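Local coordinates for hydrazine synthase subunit alpha (Candidatus Kuenenia stuttgartiensis, PDB 5C2V), which forms, with the beta and gamma subunits, the hydrazine synthase complex, catalyses the condensation of hydroxylamine with ammonia to hydrazine, and binds two c-type hemes, at residues H485-E490 against L693-G698; T222-S227 against F241-A246; G672-V677 against F775-L780. All blocks are in the same frame, centred on the assembly; numbering follows the deposited sequence.

Along the chain the segments come in the order 222-227, 241-246, 485-490, 672-677, 693-698 and 775-780. Contact 2 therefore closes before the other two open, whereas contacts 1 and 3 interleave. Contact 2 joins a loop to strand 239-245 of a four-stranded sheet, probably a propeller blade, close to the middle-domain heme, about 26 Å from contact 1 and 33 Å from contact 3, centre to centre. Contacts 1 and 3 have centres about 20 Å apart and share helix 687-692: residues 693-698 follow it directly, and Val677 and His485 both meet its Asn690. Contact 1 joins the middle domain to the cytochrome c region, and contact 3 ties the C-terminal tail to the latter.

Contact 1 of 3, residues H485-E490 against L693-G698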
ATOM      1  N   HIS D 485      19.344   8.397  -7.883  1.00 43.85           N
ATOM      2  CA  HIS D 485      19.791   8.577  -6.506  1.00 32.64           C
ATOM      3  C   HIS D 485      18.890   9.561  -5.762  1.00 53.77           C
ATOM      4  O   HIS D 485      18.945   9.668  -4.537  1.00 49.43           O
ATOM      5  CB  HIS D 485      21.241   9.060  -6.478  1.00 32.38           C
ATOM      6  CG  HIS D 485      21.470  10.330  -7.238  1.00 51.25           C
ATOM      7  ND1 HIS D 485      21.468  10.382  -8.617  1.00 35.49           N
ATOM      8  CD2 HIS D 485      21.709  11.592  -6.814  1.00 52.25           C
ATOM      9  CE1 HIS D 485      21.696  11.623  -9.007  1.00 47.07           C
ATOM     10  NE2 HIS D 485      21.846  12.378  -7.933  1.00 40.50           N
ATOM     11  N   LEU D 486      18.067  10.281  -6.519  1.00 56.52           N
ATOM     12  CA  LEU D 486      17.139  11.260  -5.960  1.00 33.38           C
ATOM     13  C   LEU D 486      15.738  10.676  -5.783  1.00 56.35           C
ATOM     14  O   LEU D 486      15.534   9.468  -5.920  1.00 47.46           O
ATOM     15  CB  LEU D 486      17.085  12.507  -6.844  1.00 42.22           C
ATOM     16  CG  LEU D 486      18.431  13.192  -7.080  1.00 42.17           C
ATOM     17  CD1 LEU D 486      18.291  14.355  -8.050  1.00 39.22           C
ATOM     18  CD2 LEU D 486      19.026  13.659  -5.760  1.00 43.04           C
ATOM     19  N   LEU D 487      14.782  11.547  -5.472  1.00 52.92           N
ATOM     20  CA  LEU D 487      13.406  11.149  -5.178  1.00 49.25           C
ATOM     21  C   LEU D 487      12.709  10.425  -6.330  1.00 37.08           C
ATOM     22  O   LEU D 487      11.866   9.557  -6.103  1.00 36.31           O
ATOM     23  CB  LEU D 487      12.584  12.380  -4.790  1.00 30.52           C
ATOM     24  CG  LEU D 487      13.200  13.284  -3.721  1.00 50.49           C
ATOM     25  CD1 LEU D 487      12.255  14.419  -3.356  1.00 38.60           C
ATOM     26  CD2 LEU D 487      13.568  12.470  -2.494  1.00 47.57           C
ATOM     27  N   GLY D 488      13.057  10.789  -7.559  1.00 52.10           N
ATOM     28  CA  GLY D 488      12.379  10.267  -8.733  1.00 38.96           C
ATOM     29  C   GLY D 488      12.550   8.780  -8.975  1.00 50.04           C
ATOM     30  O   GLY D 488      11.615   8.104  -9.401  1.00 51.17           O
ATOM     31  N   GLY D 489      13.745   8.268  -8.705  1.00 61.48           N
ATOM     32  CA  GLY D 489      14.042   6.870  -8.959  1.00 45.06           C
ATOM     33  C   GLY D 489      14.270   6.604 -10.434  1.00 43.95           C
ATOM     34  O   GLY D 489      14.851   7.430 -11.138  1.00 37.25           O
ATOM     35  N   GLU D 490      13.803   5.453 -10.908  1.00 36.16           N
ATOM     36  CA  GLU D 490      13.976   5.074 -12.307  1.00 44.47           C
ATOM     37  C   GLU D 490      13.080   5.896 -13.230  1.00 54.55           C
ATOM     38  O   GLU D 490      13.252   5.880 -14.448  1.00 60.32           O
ATOM     39  CB  GLU D 490      13.694   3.582 -12.499  1.00 48.02           C
ATOM     40  CG  GLU D 490      12.280   3.157 -12.133  1.00 75.46           C
ATOM     41  CD  GLU D 490      12.018   1.692 -12.428  1.00 90.44           C
ATOM     42  OE1 GLU D 490      12.824   1.077 -13.159  1.00 84.73           O
ATOM     43  OE2 GLU D 490      11.006   1.153 -11.931  1.00 97.15           O
ATOM     44  N   LEU D 693      17.392  17.897  -3.602  1.00 34.72           N
ATOM     45  CA  LEU D 693      16.522  16.786  -3.979  1.00 33.72           C
ATOM     46  C   LEU D 693      16.908  15.474  -3.293  1.00 48.41           C
ATOM     47  O   LEU D 693      16.331  14.425  -3.580  1.00 49.61           O
ATOM     48  CB  LEU D 693      16.524  16.601  -5.499  1.00 35.40           C
ATOM     49  CG  LEU D 693      15.527  17.450  -6.299  1.00 43.72           C
ATOM     50  CD1 LEU D 693      14.104  17.198  -5.822  1.00 31.30           C
ATOM     51  CD2 LEU D 693      15.859  18.935  -6.232  1.00 37.49           C
ATOM     52  N   GLU D 694      17.888  15.540  -2.397  1.00 54.05           N
ATOM     53  CA  GLU D 694      18.367  14.364  -1.672  1.00 40.44           C
ATOM     54  C   GLU D 694      17.280  13.719  -0.812  1.00 46.50           C
ATOM     55  O   GLU D 694      16.546  14.413  -0.108  1.00 43.89           O
ATOM     56  CB  GLU D 694      19.565  14.742  -0.796  1.00 47.65           C
ATOM     57  CG  GLU D 694      20.138  13.593   0.018  1.00 55.66           C
ATOM     58  CD  GLU D 694      21.323  14.012   0.865  1.00 71.75           C
ATOM     59  OE1 GLU D 694      21.656  15.217   0.871  1.00 57.25           O
ATOM     60  OE2 GLU D 694      21.921  13.136   1.526  1.00 47.49           O
ATOM     61  N   PRO D 695      17.174  12.381  -0.873  1.00 31.60           N
ATOM     62  CA  PRO D 695      16.219  11.610  -0.066  1.00 33.63           C
ATOM     63  C   PRO D 695      16.537  11.651   1.426  1.00 47.12           C
ATOM     64  O   PRO D 695      17.648  12.015   1.813  1.00 48.44           O
ATOM     65  CB  PRO D 695      16.367  10.182  -0.608  1.00 23.53           C
ATOM     66  CG  PRO D 695      17.008  10.333  -1.945  1.00 42.95           C
ATOM     67  CD  PRO D 695      17.899  11.526  -1.827  1.00 38.00           C
ATOM     68  N   GLN D 696      15.562  11.280   2.250  1.00 48.41           N
ATOM     69  CA  GLN D 696      15.745  11.233   3.696  1.00 39.92           C
ATOM     70  C   GLN D 696      15.388   9.851   4.239  1.00 47.33           C
ATOM     71  O   GLN D 696      14.397   9.253   3.821  1.00 46.68           O
ATOM     72  CB  GLN D 696      14.895  12.308   4.378  1.00 47.34           C
ATOM     73  CG  GLN D 696      14.995  12.324   5.894  1.00 33.97           C
ATOM     74  CD  GLN D 696      14.200  13.453   6.517  1.00 32.86           C
ATOM     75  OE1 GLN D 696      14.574  14.621   6.413  1.00 45.29           O
ATOM     76  NE2 GLN D 696      13.094  13.110   7.167  1.00 30.27           N
ATOM     77  N   ARG D 697      16.203   9.347   5.162  1.00 52.28           N
ATOM     78  CA  ARG D 697      15.975   8.025   5.741  1.00 36.83           C
ATOM     79  C   ARG D 697      14.646   7.964   6.484  1.00 34.26           C
ATOM     80  O   ARG D 697      14.342   8.829   7.306  1.00 31.08           O
ATOM     81  CB  ARG D 697      17.114   7.642   6.688  1.00 59.80           C
ATOM     82  CG  ARG D 697      16.976   6.243   7.274  1.00 50.15           C
ATOM     83  CD  ARG D 697      18.109   5.908   8.233  1.00 68.47           C
ATOM     84  NE  ARG D 697      18.032   6.667   9.478  1.00 60.00           N
ATOM     85  CZ  ARG D 697      17.303   6.306  10.530  1.00 53.37           C
ATOM     86  NH1 ARG D 697      16.580   5.195  10.489  1.00 41.29           N
ATOM     87  NH2 ARG D 697      17.296   7.057  11.622  1.00 38.40           N
ATOM     88  N   GLY D 698      13.857   6.937   6.188  1.00 38.92           N
ATOM     89  CA  GLY D 698      12.586   6.735   6.857  1.00 42.59           C
ATOM     90  C   GLY D 698      11.449   7.545   6.265  1.00 39.19           C
ATOM     91  O   GLY D 698      10.354   7.584   6.823  1.00 47.31           O
TER
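Leu693 meets Leu486 and Leu487 together, and each of the two leucines runs at about a right angle to it. The terminal methyl CD1 of Leu486 touches CB of Leu693 at 3.8 Å, while CD1 of Leu487 reaches the branch methyl CD1 of Leu693 at 4.2 Å. The backbone carbonyl of Leu693 points into the same apolar cluster: its O lies 3.5 Å from Leu486 CD2 and 3.3 Å from Leu487 CG. Both leucines of 485-490 hold CG beside their own backbone N and anti to the carbonyl carbon (chi1 -57° in Leu486, -50° in Leu487). The ends of both side chains come nearer to 693-698 than their CB atoms suggest. CD2 of Leu487 meets CB of Pro695 at 4.1 Å; CG of the same proline lies 3.3 Å from His485 O. No hydrogen bond crosses between the segments. The polar ends turn elsewhere: His485 NE2 bonds to Asn690 OD1 in helix 687-692, Glu694 forms a salt bridge with Lys706, and Arg697 forms one with Glu297 of the beta subunit. The arrangement is an apolar interdomain packing of two irregular loops, one from the heme-binding middle domain and one from the cytochrome c domain that carries the bis-histidine heme.

Contact 2 of 3, residues T222-S227 against F241-A246; sequences TYNLSS and FSSVQA
The carboxamide of Asn224 meets strand 241-245 by its edge: Val244 O lies nearly in the amide plane and accepts from ND2 at 3.2 Å. The bond is fairly straight, with an N-H...O angle of 159°. Seen from Val244, that donor stands well above the carbonyl plane. A second bond from ND2 runs to Asn228 OD1, just beyond the segment, and Ser243 OG is 3.1 Å from the same ND2. Over a face of the amide comes the backbone of its own loop, for Ser226 N donates to Asn224 OD1 from above the carbonyl plane at 2.9 Å. The amide is thus gripped at both its nitrogen and its oxygen, which fixes its rotation. CG is anti to the backbone N (chi1 -169°), on a CB that points toward the strand.

Beside this polar site, Ser226 CB packs on Val244 CB at 3.8 Å, and Ser226 OG lies next to the methyl of Ala246. Val244 N donates to Ser227 O at 3.2 Å, extending the pairing that Ser242 makes with Phe229 in the adjoining strand 228-233. The second flat group, the amide of Gln245, folds back by its bend at chi2 (-72°): NE2 makes a weak bond to Ser243 OG, which also bonds to Asn228, and OE1 bonds to Thr544. The Gln245 side chain lies about 5 Å from the heme c of the middle domain and about 8 Å from the zinc ion. The whole is an Asx turn leading into the first strand of a four-stranded antiparallel sheet, consistent with a blade of the six-bladed beta-propeller, set close to the pentacoordinated heme.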
ATOM      1  N   THR D 222      -9.115  13.245 -26.768  1.00 65.74           N
ATOM      2  CA  THR D 222      -8.495  13.010 -25.457  1.00 62.49           C
ATOM      3  C   THR D 222      -7.042  13.469 -25.446  1.00 57.21           C
ATOM      4  O   THR D 222      -6.264  13.103 -26.317  1.00 74.02           O
ATOM      5  CB  THR D 222      -8.552  11.524 -25.044  1.00 52.35           C
ATOM      6  OG1 THR D 222      -7.806  10.732 -25.978  1.00 63.64           O
ATOM      7  CG2 THR D 222      -9.991  11.030 -24.988  1.00 46.16           C
ATOM      8  N   TYR D 223      -6.709  14.326 -24.490  1.00 54.07           N
ATOM      9  CA  TYR D 223      -5.387  14.947 -24.415  1.00 61.57           C
ATOM     10  C   TYR D 223      -4.397  14.397 -23.372  1.00 62.90           C
ATOM     11  O   TYR D 223      -3.345  14.998 -23.151  1.00 70.06           O
ATOM     12  CB  TYR D 223      -5.584  16.451 -24.270  1.00 60.23           C
ATOM     13  CG  TYR D 223      -6.190  16.974 -25.549  1.00 71.97           C
ATOM     14  CD1 TYR D 223      -7.567  17.102 -25.692  1.00 70.81           C
ATOM     15  CD2 TYR D 223      -5.391  17.248 -26.650  1.00 76.39           C
ATOM     16  CE1 TYR D 223      -8.123  17.540 -26.878  1.00 66.24           C
ATOM     17  CE2 TYR D 223      -5.937  17.688 -27.837  1.00 76.18           C
ATOM     18  CZ  TYR D 223      -7.302  17.832 -27.947  1.00 70.22           C
ATOM     19  OH  TYR D 223      -7.846  18.269 -29.133  1.00 70.31           O
ATOM     20  N   ASN D 224      -4.741  13.283 -22.725  1.00 62.78           N
ATOM     21  CA  ASN D 224      -3.890  12.667 -21.695  1.00 46.62           C
ATOM     22  C   ASN D 224      -2.427  12.499 -22.122  1.00 53.07           C
ATOM     23  O   ASN D 224      -2.140  12.078 -23.243  1.00 58.94           O
ATOM     24  CB  ASN D 224      -4.458  11.296 -21.304  1.00 41.46           C
ATOM     25  CG  ASN D 224      -3.797  10.709 -20.061  1.00 51.47           C
ATOM     26  OD1 ASN D 224      -2.819  11.245 -19.543  1.00 48.97           O
ATOM     27  ND2 ASN D 224      -4.330   9.586 -19.590  1.00 41.08           N
ATOM     28  N   LEU D 225      -1.512  12.838 -21.215  1.00 50.44           N
ATOM     29  CA  LEU D 225      -0.076  12.753 -21.482  1.00 48.51           C
ATOM     30  C   LEU D 225       0.428  11.313 -21.472  1.00 47.75           C
ATOM     31  O   LEU D 225       1.535  11.032 -21.935  1.00 44.08           O
ATOM     32  CB  LEU D 225       0.709  13.586 -20.467  1.00 49.26           C
ATOM     33  CG  LEU D 225       0.809  15.081 -20.779  1.00 46.69           C
ATOM     34  CD1 LEU D 225       1.622  15.808 -19.720  1.00 59.88           C
ATOM     35  CD2 LEU D 225       1.418  15.290 -22.154  1.00 53.01           C
ATOM     36  N   SER D 226      -0.381  10.407 -20.939  1.00 48.73           N
ATOM     37  CA  SER D 226      -0.098   8.982 -21.049  1.00 45.40           C
ATOM     38  C   SER D 226      -1.153   8.339 -21.938  1.00 50.23           C
ATOM     39  O   SER D 226      -2.072   9.009 -22.406  1.00 70.05           O
ATOM     40  CB  SER D 226      -0.058   8.314 -19.674  1.00 71.12           C
ATOM     41  OG  SER D 226       1.147   8.626 -18.995  1.00 49.97           O
ATOM     42  N   SER D 227      -1.024   7.037 -22.160  1.00 43.79           N
ATOM     43  CA  SER D 227      -1.818   6.361 -23.180  1.00 60.44           C
ATOM     44  C   SER D 227      -3.277   6.126 -22.796  1.00 62.98           C
ATOM     45  O   SER D 227      -3.575   5.557 -21.746  1.00 55.12           O
ATOM     46  CB  SER D 227      -1.169   5.023 -23.535  1.00 48.63           C
ATOM     47  OG  SER D 227       0.101   5.215 -24.135  1.00 66.50           O
ATOM     48  N   PHE D 241     -13.207   3.127 -22.088  1.00 52.50           N
ATOM     49  CA  PHE D 241     -11.810   2.838 -22.401  1.00 58.60           C
ATOM     50  C   PHE D 241     -10.898   2.800 -21.177  1.00 58.66           C
ATOM     51  O   PHE D 241     -11.333   3.025 -20.045  1.00 54.92           O
ATOM     52  CB  PHE D 241     -11.274   3.865 -23.405  1.00 56.26           C
ATOM     53  CG  PHE D 241     -11.270   5.280 -22.892  1.00 53.57           C
ATOM     54  CD1 PHE D 241     -12.427   6.041 -22.904  1.00 54.65           C
ATOM     55  CD2 PHE D 241     -10.103   5.854 -22.415  1.00 47.05           C
ATOM     56  CE1 PHE D 241     -12.425   7.342 -22.438  1.00 44.43           C
ATOM     57  CE2 PHE D 241     -10.094   7.157 -21.949  1.00 52.62           C
ATOM     58  CZ  PHE D 241     -11.256   7.901 -21.961  1.00 38.28           C
ATOM     59  N   SER D 242      -9.624   2.512 -21.428  1.00 59.13           N
ATOM     60  CA  SER D 242      -8.615   2.447 -20.379  1.00 44.54           C
ATOM     61  C   SER D 242      -7.730   3.686 -20.414  1.00 46.19           C
ATOM     62  O   SER D 242      -7.337   4.152 -21.483  1.00 55.75           O
ATOM     63  CB  SER D 242      -7.760   1.187 -20.528  1.00 44.64           C
ATOM     64  OG  SER D 242      -8.554   0.016 -20.485  1.00 48.19           O
ATOM     65  N   SER D 243      -7.419   4.214 -19.236  1.00 39.30           N
ATOM     66  CA  SER D 243      -6.613   5.419 -19.126  1.00 54.81           C
ATOM     67  C   SER D 243      -5.458   5.215 -18.158  1.00 71.47           C
ATOM     68  O   SER D 243      -5.643   4.709 -17.052  1.00 51.48           O
ATOM     69  CB  SER D 243      -7.474   6.599 -18.672  1.00 49.93           C
ATOM     70  OG  SER D 243      -6.726   7.803 -18.658  1.00 46.26           O
ATOM     71  N   VAL D 244      -4.262   5.612 -18.574  1.00 54.38           N
ATOM     72  CA  VAL D 244      -3.106   5.511 -17.702  1.00 52.56           C
ATOM     73  C   VAL D 244      -2.926   6.819 -16.952  1.00 57.83           C
ATOM     74  O   VAL D 244      -2.571   7.837 -17.549  1.00 50.12           O
ATOM     75  CB  VAL D 244      -1.822   5.189 -18.492  1.00 54.93           C
ATOM     76  CG1 VAL D 244      -0.613   5.180 -17.568  1.00 63.53           C
ATOM     77  CG2 VAL D 244      -1.960   3.859 -19.215  1.00 44.37           C
ATOM     78  N   GLN D 245      -3.165   6.803 -15.644  1.00 50.18           N
ATOM     79  CA  GLN D 245      -2.905   7.996 -14.859  1.00 57.54           C
ATOM     80  C   GLN D 245      -1.586   7.799 -14.127  1.00 63.69           C
ATOM     81  O   GLN D 245      -1.514   7.129 -13.090  1.00 59.30           O
ATOM     82  CB  GLN D 245      -4.053   8.254 -13.881  1.00 56.59           C
ATOM     83  CG  GLN D 245      -5.427   8.306 -14.542  1.00 46.60           C
ATOM     84  CD  GLN D 245      -5.638   9.569 -15.356  1.00 53.83           C
ATOM     85  OE1 GLN D 245      -5.247  10.660 -14.943  1.00 53.41           O
ATOM     86  NE2 GLN D 245      -6.253   9.423 -16.525  1.00 60.66           N
ATOM     87  N   ALA D 246      -0.543   8.384 -14.710  1.00 66.47           N
ATOM     88  CA  ALA D 246       0.815   8.335 -14.183  1.00 39.01           C
ATOM     89  C   ALA D 246       1.319   9.639 -13.564  1.00 41.29           C
ATOM     90  O   ALA D 246       2.467   9.688 -13.123  1.00 68.12           O
ATOM     91  CB  ALA D 246       1.770   7.885 -15.281  1.00 51.86           C
TER

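Contact 3 of 3, residues G672-V677 against F775-L780; sequences GGLELV and FYPGYL
Leu676 holds CG anti to its carbonyl carbon (chi1 -85°), and Leu674 sets CD1 anti to CA (chi2 173°); both leucines arrive on Pro777 at about a right angle to it. They divide the proline ring between them. CD1 of Leu674 touches CG at 3.8 Å, whereas CD1 of Leu676 reaches CB of the same Pro777 at 4.1 Å. The other methyl of Leu676, CD2, comes to the backbone of the next residue and lies 3.3 Å from Gly778 O. CD1 of Leu676 also sits 4.1 Å from Gly778 N, and its two methyls therefore meet both ends of the glycine. The side-chain contacts are apolar, and no hydrogen bond joins the segments.

Leu674 lies in a type II' turn from Gly672 to Glu675, in which Gly673 has the positive phi of its second position; past the turn, Glu675 points away and Leu676 comes back toward the tail. Gly778 is about 8 Å from a calcium ion, and Asp774, one of the ligands of that ion, accepts a bond from Tyr776 N. Around the contact, helix 646-657 presents Arg647 and Gln651 to Leu674, and Arg647 and Arg648 to Tyr776. Val677 packs on Arg687 and Asn690 of helix 687-692. The tail after helix 751-762 thus meets a loop that packs on helices 646-657 and 687-692.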
ATOM      1  N   GLY D 672      29.090  25.864  -5.995  1.00 50.20           N
ATOM      2  CA  GLY D 672      29.522  25.182  -7.201  1.00 59.65           C
ATOM      3  C   GLY D 672      28.901  25.717  -8.477  1.00 71.25           C
ATOM      4  O   GLY D 672      29.315  25.350  -9.578  1.00 75.70           O
ATOM      5  N   GLY D 673      27.906  26.586  -8.334  1.00 71.49           N
ATOM      6  CA  GLY D 673      27.232  27.164  -9.481  1.00 51.05           C
ATOM      7  C   GLY D 673      26.453  26.141 -10.287  1.00 63.20           C
ATOM      8  O   GLY D 673      25.888  25.200  -9.731  1.00 63.40           O
ATOM      9  N   LEU D 674      26.434  26.323 -11.604  1.00 66.70           N
ATOM     10  CA  LEU D 674      25.681  25.447 -12.496  1.00 57.66           C
ATOM     11  C   LEU D 674      26.506  24.264 -12.993  1.00 59.71           C
ATOM     12  O   LEU D 674      26.042  23.487 -13.826  1.00 57.47           O
ATOM     13  CB  LEU D 674      25.143  26.237 -13.690  1.00 68.13           C
ATOM     14  CG  LEU D 674      23.789  26.922 -13.494  1.00 56.01           C
ATOM     15  CD1 LEU D 674      23.457  27.805 -14.684  1.00 41.26           C
ATOM     16  CD2 LEU D 674      22.701  25.882 -13.280  1.00 56.35           C
ATOM     17  N   GLU D 675      27.732  24.140 -12.491  1.00 58.44           N
ATOM     18  CA  GLU D 675      28.610  23.046 -12.893  1.00 57.95           C
ATOM     19  C   GLU D 675      27.989  21.692 -12.566  1.00 57.33           C
ATOM     20  O   GLU D 675      27.547  21.453 -11.442  1.00 54.14           O
ATOM     21  CB  GLU D 675      29.978  23.173 -12.221  1.00 58.95           C
ATOM     22  CG  GLU D 675      30.988  22.136 -12.689  1.00 57.91           C
ATOM     23  CD  GLU D 675      32.383  22.394 -12.159  1.00 73.79           C
ATOM     24  OE1 GLU D 675      32.545  23.302 -11.317  1.00 77.48           O
ATOM     25  OE2 GLU D 675      33.322  21.690 -12.587  1.00 77.99           O
ATOM     26  N   LEU D 676      27.957  20.812 -13.561  1.00 50.39           N
ATOM     27  CA  LEU D 676      27.319  19.509 -13.421  1.00 40.45           C
ATOM     28  C   LEU D 676      28.104  18.588 -12.494  1.00 66.68           C
ATOM     29  O   LEU D 676      29.335  18.600 -12.484  1.00 70.11           O
ATOM     30  CB  LEU D 676      27.147  18.847 -14.792  1.00 49.14           C
ATOM     31  CG  LEU D 676      25.913  19.209 -15.626  1.00 65.74           C
ATOM     32  CD1 LEU D 676      25.871  20.692 -15.973  1.00 61.47           C
ATOM     33  CD2 LEU D 676      25.868  18.364 -16.890  1.00 65.07           C
ATOM     34  N   VAL D 677      27.379  17.790 -11.717  1.00 55.84           N
ATOM     35  CA  VAL D 677      27.995  16.834 -10.806  1.00 46.77           C
ATOM     36  C   VAL D 677      27.749  15.407 -11.282  1.00 43.73           C
ATOM     37  O   VAL D 677      26.604  14.991 -11.455  1.00 61.69           O
ATOM     38  CB  VAL D 677      27.457  16.992  -9.370  1.00 48.94           C
ATOM     39  CG1 VAL D 677      28.058  15.934  -8.459  1.00 50.02           C
ATOM     40  CG2 VAL D 677      27.749  18.387  -8.843  1.00 45.16           C
ATOM     41  N   PHE D 775      19.891  25.844 -24.566  1.00 59.58           N
ATOM     42  CA  PHE D 775      21.224  26.397 -24.346  1.00 84.90           C
ATOM     43  C   PHE D 775      21.656  26.341 -22.882  1.00 76.95           C
ATOM     44  O   PHE D 775      22.820  26.583 -22.565  1.00 75.27           O
ATOM     45  CB  PHE D 775      21.280  27.842 -24.846  1.00 87.15           C
ATOM     46  CG  PHE D 775      21.143  27.974 -26.336  1.00102.90           C
ATOM     47  CD1 PHE D 775      21.486  26.924 -27.173  1.00 99.24           C
ATOM     48  CD2 PHE D 775      20.672  29.148 -26.901  1.00 98.32           C
ATOM     49  CE1 PHE D 775      21.361  27.043 -28.545  1.00 96.72           C
ATOM     50  CE2 PHE D 775      20.546  29.273 -28.272  1.00 97.50           C
ATOM     51  CZ  PHE D 775      20.891  28.219 -29.095  1.00105.94           C
ATOM     52  N   TYR D 776      20.719  26.026 -21.994  1.00 63.70           N
ATOM     53  CA  TYR D 776      21.019  25.954 -20.568  1.00 66.19           C
ATOM     54  C   TYR D 776      21.718  24.639 -20.217  1.00 69.60           C
ATOM     55  O   TYR D 776      21.459  23.612 -20.845  1.00 53.49           O
ATOM     56  CB  TYR D 776      19.737  26.123 -19.748  1.00 73.04           C
ATOM     57  CG  TYR D 776      19.158  27.519 -19.821  1.00 65.81           C
ATOM     58  CD1 TYR D 776      19.675  28.546 -19.039  1.00 66.08           C
ATOM     59  CD2 TYR D 776      18.101  27.812 -20.672  1.00 57.20           C
ATOM     60  CE1 TYR D 776      19.153  29.824 -19.103  1.00 63.16           C
ATOM     61  CE2 TYR D 776      17.572  29.088 -20.741  1.00 45.67           C
ATOM     62  CZ  TYR D 776      18.102  30.090 -19.955  1.00 65.16           C
ATOM     63  OH  TYR D 776      17.579  31.361 -20.020  1.00 50.79           O
ATOM     64  N   PRO D 777      22.616  24.675 -19.213  1.00 58.38           N
ATOM     65  CA  PRO D 777      23.442  23.531 -18.801  1.00 54.76           C
ATOM     66  C   PRO D 777      22.651  22.247 -18.557  1.00 55.07           C
ATOM     67  O   PRO D 777      21.568  22.288 -17.976  1.00 58.65           O
ATOM     68  CB  PRO D 777      24.079  24.019 -17.500  1.00 59.65           C
ATOM     69  CG  PRO D 777      24.173  25.490 -17.672  1.00 43.88           C
ATOM     70  CD  PRO D 777      22.944  25.887 -18.440  1.00 46.78           C
ATOM     71  N   GLY D 778      23.200  21.119 -19.001  1.00 50.21           N
ATOM     72  CA  GLY D 778      22.540  19.836 -18.840  1.00 37.28           C
ATOM     73  C   GLY D 778      23.333  18.674 -19.411  1.00 60.69           C
ATOM     74  O   GLY D 778      24.469  18.841 -19.856  1.00 64.71           O
ATOM     75  N   TYR D 779      22.719  17.493 -19.395  1.00 51.02           N
ATOM     76  CA  TYR D 779      23.349  16.258 -19.859  1.00 53.33           C
ATOM     77  C   TYR D 779      23.823  16.341 -21.308  1.00 59.71           C
ATOM     78  O   TYR D 779      23.058  16.704 -22.200  1.00 77.86           O
ATOM     79  CB  TYR D 779      22.370  15.092 -19.696  1.00 45.50           C
ATOM     80  CG  TYR D 779      22.853  13.772 -20.259  1.00 63.51           C
ATOM     81  CD1 TYR D 779      23.661  12.929 -19.509  1.00 56.74           C
ATOM     82  CD2 TYR D 779      22.482  13.361 -21.534  1.00 54.85           C
ATOM     83  CE1 TYR D 779      24.098  11.718 -20.016  1.00 51.31           C
ATOM     84  CE2 TYR D 779      22.915  12.154 -22.051  1.00 66.09           C
ATOM     85  CZ  TYR D 779      23.722  11.337 -21.287  1.00 65.16           C
ATOM     86  OH  TYR D 779      24.152  10.134 -21.798  1.00 71.50           O
ATOM     87  N   LEU D 780      25.089  16.004 -21.533  1.00 75.82           N
ATOM     88  CA  LEU D 780      25.646  15.985 -22.882  1.00 68.49           C
ATOM     89  C   LEU D 780      26.654  14.854 -23.074  1.00 64.04           C
ATOM     90  O   LEU D 780      27.526  14.638 -22.232  1.00 67.53           O
ATOM     91  CB  LEU D 780      26.304  17.329 -23.201  1.00 63.68           C
ATOM     92  CG  LEU D 780      27.003  17.460 -24.555  1.00 57.37           C
ATOM     93  CD1 LEU D 780      26.045  17.149 -25.695  1.00 57.80           C
ATOM     94  CD2 LEU D 780      27.600  18.849 -24.717  1.00 44.35           C
TER